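Local coordinates for protein ribokinase, putative (PDB 3B1R) that probably phosphorylates nucleosides as a magnesium-dependent kinase of the PfkB (ribokinase) family, and here carries AMP in its nucleoside site, at residues G15-D20 against G56-I61; Y19-T24 against S108-I113. All coordinates share one frame; numbering follows the deposited sequence.

Contact 1: residues G15-D20 against G56-I61. With AMP (adenosine monophosphate), chain G.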
# COMPACT_ATOMS: atom_id res chain seq x y z
N GLY A 15 23.01 3.35 6.88
CA GLY A 15 21.65 2.99 6.48
C GLY A 15 21.29 3.46 5.09
O GLY A 15 22.07 4.12 4.41
N SER A 16 20.09 3.10 4.65
CA SER A 16 19.67 3.41 3.29
C SER A 16 19.62 4.92 3.07
O SER A 16 19.37 5.68 4.01
CB SER A 16 18.29 2.81 3.01
OG SER A 16 17.33 3.26 3.97
N ILE A 17 19.91 5.33 1.84
CA ILE A 17 19.63 6.70 1.39
C ILE A 17 18.73 6.52 0.16
O ILE A 17 19.10 5.88 -0.81
CB ILE A 17 20.91 7.50 1.03
CG1 ILE A 17 22.02 7.23 2.06
CG2 ILE A 17 20.58 8.98 0.98
CD1 ILE A 17 23.41 7.60 1.58
N ALA A 18 17.53 7.08 0.23
CA ALA A 18 16.45 6.67 -0.67
C ALA A 18 15.52 7.81 -1.05
O ALA A 18 15.47 8.83 -0.37
CB ALA A 18 15.65 5.56 -0.00
N TYR A 19 14.78 7.62 -2.14
CA TYR A 19 13.68 8.51 -2.46
C TYR A 19 12.35 7.87 -2.10
O TYR A 19 12.05 6.77 -2.52
CB TYR A 19 13.71 8.94 -3.93
CG TYR A 19 14.91 9.76 -4.27
CD1 TYR A 19 15.12 11.01 -3.70
CD2 TYR A 19 15.85 9.30 -5.20
CE1 TYR A 19 16.25 11.78 -4.02
CE2 TYR A 19 16.97 10.06 -5.52
CZ TYR A 19 17.17 11.29 -4.92
OH TYR A 19 18.28 12.04 -5.25
N ASP A 20 11.56 8.59 -1.31
CA ASP A 20 10.28 8.08 -0.85
C ASP A 20 9.10 8.71 -1.59
O ASP A 20 9.06 9.92 -1.86
CB ASP A 20 10.11 8.31 0.65
CG ASP A 20 11.16 7.58 1.49
OD1 ASP A 20 11.91 6.72 0.96
OD2 ASP A 20 11.22 7.88 2.70
N GLY A 56 15.10 7.42 3.25
CA GLY A 56 16.13 6.44 3.58
C GLY A 56 16.49 6.57 5.05
O GLY A 56 16.54 7.68 5.59
N CYS A 57 16.76 5.44 5.69
CA CYS A 57 17.02 5.42 7.13
C CYS A 57 18.22 6.27 7.54
O CYS A 57 18.13 7.06 8.47
CB CYS A 57 17.13 3.98 7.63
SG CYS A 57 15.71 2.96 7.12
N ALA A 58 19.34 6.15 6.84
CA ALA A 58 20.49 7.00 7.19
C ALA A 58 20.17 8.49 6.96
O ALA A 58 20.50 9.35 7.79
CB ALA A 58 21.73 6.58 6.43
N GLY A 59 19.49 8.77 5.84
CA GLY A 59 19.01 10.12 5.51
C GLY A 59 18.17 10.74 6.60
O GLY A 59 18.46 11.85 7.04
N ASN A 60 17.12 10.03 7.03
CA ASN A 60 16.23 10.50 8.10
C ASN A 60 16.92 10.69 9.44
O ASN A 60 16.62 11.64 10.18
CB ASN A 60 15.06 9.53 8.31
CG ASN A 60 14.32 9.19 7.03
OD1 ASN A 60 14.34 9.94 6.04
ND2 ASN A 60 13.65 8.04 7.03
N ILE A 61 17.82 9.76 9.78
CA ILE A 61 18.45 9.80 11.10
C ILE A 61 19.43 10.97 11.19
O ILE A 61 19.46 11.68 12.20
CB ILE A 61 19.07 8.44 11.51
CG1 ILE A 61 17.97 7.38 11.67
CG2 ILE A 61 19.85 8.57 12.83
CD1 ILE A 61 18.47 5.97 11.84
P AMP G . 11.07 4.68 9.48
O1P AMP G . 11.35 3.51 10.41
O2P AMP G . 9.61 5.05 9.34
O3P AMP G . 11.93 5.89 9.77
O5' AMP G . 11.56 4.19 8.03
C5' AMP G . 11.12 4.78 6.81
C4' AMP G . 12.29 4.72 5.85
O4' AMP G . 12.56 3.36 5.53
C3' AMP G . 11.96 5.39 4.52
O3' AMP G . 12.56 6.71 4.49
C2' AMP G . 12.43 4.40 3.45
O2' AMP G . 13.29 5.01 2.49
C1' AMP G . 13.18 3.34 4.26
N9 AMP G . 13.06 1.94 3.85
C8 AMP G . 11.91 1.30 3.59
N7 AMP G . 12.13 0.01 3.29
C5 AMP G . 13.46 -0.18 3.38
C6 AMP G . 14.35 -1.32 3.17
N6 AMP G . 13.82 -2.51 2.81
N1 AMP G . 15.67 -1.12 3.37
C2 AMP G . 16.19 0.07 3.73
N3 AMP G . 15.42 1.17 3.92
C4 AMP G . 14.07 1.09 3.76

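Contact 2: residues Y19-T24 against S108-I113. With AMP (adenosine monophosphate), chain G.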
# COMPACT_ATOMS: atom_id res chain seq x y z
N TYR A 19 14.78 7.62 -2.14
CA TYR A 19 13.68 8.51 -2.46
C TYR A 19 12.35 7.87 -2.10
O TYR A 19 12.05 6.77 -2.52
CB TYR A 19 13.71 8.94 -3.93
CG TYR A 19 14.91 9.76 -4.27
CD1 TYR A 19 15.12 11.01 -3.70
CD2 TYR A 19 15.85 9.30 -5.20
CE1 TYR A 19 16.25 11.78 -4.02
CE2 TYR A 19 16.97 10.06 -5.52
CZ TYR A 19 17.17 11.29 -4.92
OH TYR A 19 18.28 12.04 -5.25
N ASP A 20 11.56 8.59 -1.31
CA ASP A 20 10.28 8.08 -0.85
C ASP A 20 9.10 8.71 -1.59
O ASP A 20 9.06 9.92 -1.86
CB ASP A 20 10.11 8.31 0.65
CG ASP A 20 11.16 7.58 1.49
OD1 ASP A 20 11.91 6.72 0.96
OD2 ASP A 20 11.22 7.88 2.70
N ASN A 21 8.15 7.84 -1.90
CA ASN A 21 6.89 8.20 -2.50
C ASN A 21 5.84 7.62 -1.53
O ASN A 21 5.63 6.41 -1.48
CB ASN A 21 6.82 7.60 -3.91
CG ASN A 21 8.09 7.89 -4.75
OD1 ASN A 21 8.21 8.95 -5.36
ND2 ASN A 21 9.03 6.94 -4.77
N ILE A 22 5.20 8.49 -0.76
CA ILE A 22 4.42 8.07 0.41
C ILE A 22 2.92 8.31 0.25
O ILE A 22 2.48 9.40 -0.08
CB ILE A 22 4.95 8.77 1.70
CG1 ILE A 22 6.43 8.43 1.91
CG2 ILE A 22 4.10 8.38 2.91
CD1 ILE A 22 7.23 9.47 2.74
N MET A 23 2.13 7.27 0.53
CA MET A 23 0.69 7.33 0.45
C MET A 23 0.09 6.99 1.82
O MET A 23 -0.04 5.81 2.17
CB MET A 23 0.16 6.38 -0.63
CG MET A 23 0.74 6.63 -2.04
SD MET A 23 2.42 5.98 -2.30
CE MET A 23 2.10 4.43 -3.14
N THR A 24 -0.29 8.03 2.55
CA THR A 24 -0.82 7.91 3.92
C THR A 24 -2.34 7.94 3.98
O THR A 24 -2.96 8.99 3.77
CB THR A 24 -0.29 9.07 4.79
OG1 THR A 24 -0.80 10.32 4.29
CG2 THR A 24 1.18 9.13 4.73
N SER A 108 19.34 5.24 -7.44
CA SER A 108 19.27 5.30 -6.00
C SER A 108 18.00 4.58 -5.57
O SER A 108 17.00 4.56 -6.31
CB SER A 108 19.23 6.75 -5.53
OG SER A 108 20.30 7.51 -6.09
N ALA A 109 18.06 3.99 -4.38
CA ALA A 109 16.91 3.35 -3.76
C ALA A 109 15.66 4.21 -3.83
O ALA A 109 15.72 5.43 -3.78
CB ALA A 109 17.22 2.99 -2.30
N GLN A 110 14.52 3.54 -3.96
CA GLN A 110 13.24 4.22 -3.92
C GLN A 110 12.25 3.37 -3.14
O GLN A 110 12.20 2.15 -3.32
CB GLN A 110 12.73 4.55 -5.33
CG GLN A 110 12.42 3.33 -6.17
CD GLN A 110 11.89 3.67 -7.55
OE1 GLN A 110 10.86 4.33 -7.68
NE2 GLN A 110 12.60 3.21 -8.58
N ALA A 111 11.50 4.02 -2.27
CA ALA A 111 10.51 3.32 -1.46
C ALA A 111 9.13 3.79 -1.84
O ALA A 111 8.85 4.98 -1.78
CB ALA A 111 10.78 3.56 0.01
N MET A 112 8.28 2.86 -2.26
CA MET A 112 6.87 3.14 -2.46
C MET A 112 6.15 2.72 -1.19
O MET A 112 5.94 1.53 -0.95
CB MET A 112 6.30 2.38 -3.66
CG MET A 112 6.15 3.22 -4.90
SD MET A 112 7.75 3.70 -5.57
CE MET A 112 7.24 4.77 -6.91
N ILE A 113 5.81 3.70 -0.38
CA ILE A 113 5.31 3.43 0.96
C ILE A 113 3.83 3.74 1.04
O ILE A 113 3.41 4.88 0.82
CB ILE A 113 6.06 4.25 2.05
CG1 ILE A 113 7.57 3.99 1.99
CG2 ILE A 113 5.50 3.90 3.44
CD1 ILE A 113 8.44 5.08 2.66
P AMP G . 11.07 4.68 9.48
O1P AMP G . 11.35 3.51 10.41
O2P AMP G . 9.61 5.05 9.34
O3P AMP G . 11.93 5.89 9.77
O5' AMP G . 11.56 4.19 8.03
C5' AMP G . 11.12 4.78 6.81
C4' AMP G . 12.29 4.72 5.85
O4' AMP G . 12.56 3.36 5.53
C3' AMP G . 11.96 5.39 4.52
O3' AMP G . 12.56 6.71 4.49
C2' AMP G . 12.43 4.40 3.45
O2' AMP G . 13.29 5.01 2.49
C1' AMP G . 13.18 3.34 4.26
N9 AMP G . 13.06 1.94 3.85
C8 AMP G . 11.91 1.30 3.59
N7 AMP G . 12.13 0.01 3.29
C5 AMP G . 13.46 -0.18 3.38
C6 AMP G . 14.35 -1.32 3.17
N6 AMP G . 13.82 -2.51 2.81
N1 AMP G . 15.67 -1.12 3.37
C2 AMP G . 16.19 0.07 3.73
N3 AMP G . 15.42 1.17 3.92
C4 AMP G . 14.07 1.09 3.76

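Contact 1: residues G15-D20 against G56-I61
Ser16 meets Cys57 through one hydroxyl that works in two directions: OG accepts the backbone N-H of Cys57 at 2.8 Å, a nearly straight bond (161°), and donates to AMP N3 of the purine. A chi1 of 56° sets OG between the backbone N and the carbonyl carbon, and with both bonds made the hydroxyl's rotation is fixed. The ribose is gripped more heavily. Asp20 takes one sugar hydroxyl on each carboxylate oxygen, AMP O2' to Asp20 OD1 at 2.7 Å and AMP O3' to Asp20 OD2 at 2.5 Å. From the other segment, Gly56 N gives its hydrogen to AMP O3' at 2.9 Å and Asn60 ND2 reaches AMP O3' at 3.1 Å, so this hydroxyl has two donors and one acceptor around it.

Behind this first shell, the two backbones are tied together directly. Ala58 N binds Ser16 O at 2.9 Å, in the carbonyl plane though bent at the hydrogen (133°). Ser16 thus receives the first two amides of helix 57-67 by side chain and main chain, where the N-cap residue, Gly56, has no side chain to offer. Gly56, having no CB to strike the backbone of Ser16 to Ala18, lets its CA lie 4.1 Å from Ile17 CA; its positive phi also suits glycine. Asn60 is positioned in turn by Gln298, which binds OD1, and by Asp261, which shares ND2.

The junction is buried. Strand 18-24 runs beside strand 53-55, with backbone bonds from Ala18 to Gly55 and from Asp20 to Glu53; Ile17 packs on Tyr86 and Met90 of helix 84-93, while Cys57 and Ile61 face helix 259-272.

Contact 2: residues Y19-T24 against S108-I113
Tyr19 N bonds to Ala109 O at 2.9 Å and opens a run of five backbone hydrogen bonds that continues through Ala111 N to Tyr19 O, Asn21 N to Ala111 O, Ile113 N to Asn21 O and Met23 N to Ile113 O. On each strand it is every second residue that bonds, as parallel pairing requires, and the strand axes lie 4.6 Å apart with only 13° between their directions.

The tight part lies at Asp20, Ala111 and Ile113, all buried beside the ribose. Ile113 CD1 approaches Asp20 CG at 3.9 Å, and Ala111 CB sits 3.5 Å from Asp20 OD1, so apolar groups flank the carboxylate that binds the sugar. Further along this face Ile22 is partly exposed; its CG1 lies 4.0 Å from Ile113 CD1, and the two isoleucine side chains run alongside each other in the same direction. Thr123 and Phe125 of strand 122-126 continue the surface.

On the other face Asn21, Gln110 and Met112 are partly exposed, while Tyr19 is buried. Met112, bent at chi2 (68°), crosses Asn21 obliquely and brings CE to 3.5 Å from Asn21 ND2, a van der Waals approach; Asn21 OD1 has a weak bond to Arg52. Met23 of the second subunit packs on Met112. At the Tyr19 end of the pairing, Tyr19 CE2 rests 4.0 Å from Ser108 CB, while Asp82 O holds Tyr19 OH, and Gly79 N and Asp82 hold Ser108 OG.

A small mixed sheet with one face over the sugar and the other toward a partner subunit is consistent with the lid of dimeric ribokinase-family kinases.

Overall arrangement
Both contacts use strand 18-24 and share Tyr19 and Asp20, with centres about 10 Å apart; they touch where Ala18 CB comes 3.8 Å from Ala109 O. Contact 1 is the deeper, its centre about 8 Å from that of the chain and every touching residue buried, and it joins the entry of the strand to a helix N-terminus. Contact 2 lies about 15 Å out, between neighbouring strands of the four-stranded sheet, and includes partly exposed residues. Their chemistry differs accordingly: 15-20 with 56-61 is dominated by polar groups directed at AMP, whereas 19-24 with 108-113 relies on regular backbone bonding and offers the nucleotide mainly apolar contacts besides Asp20.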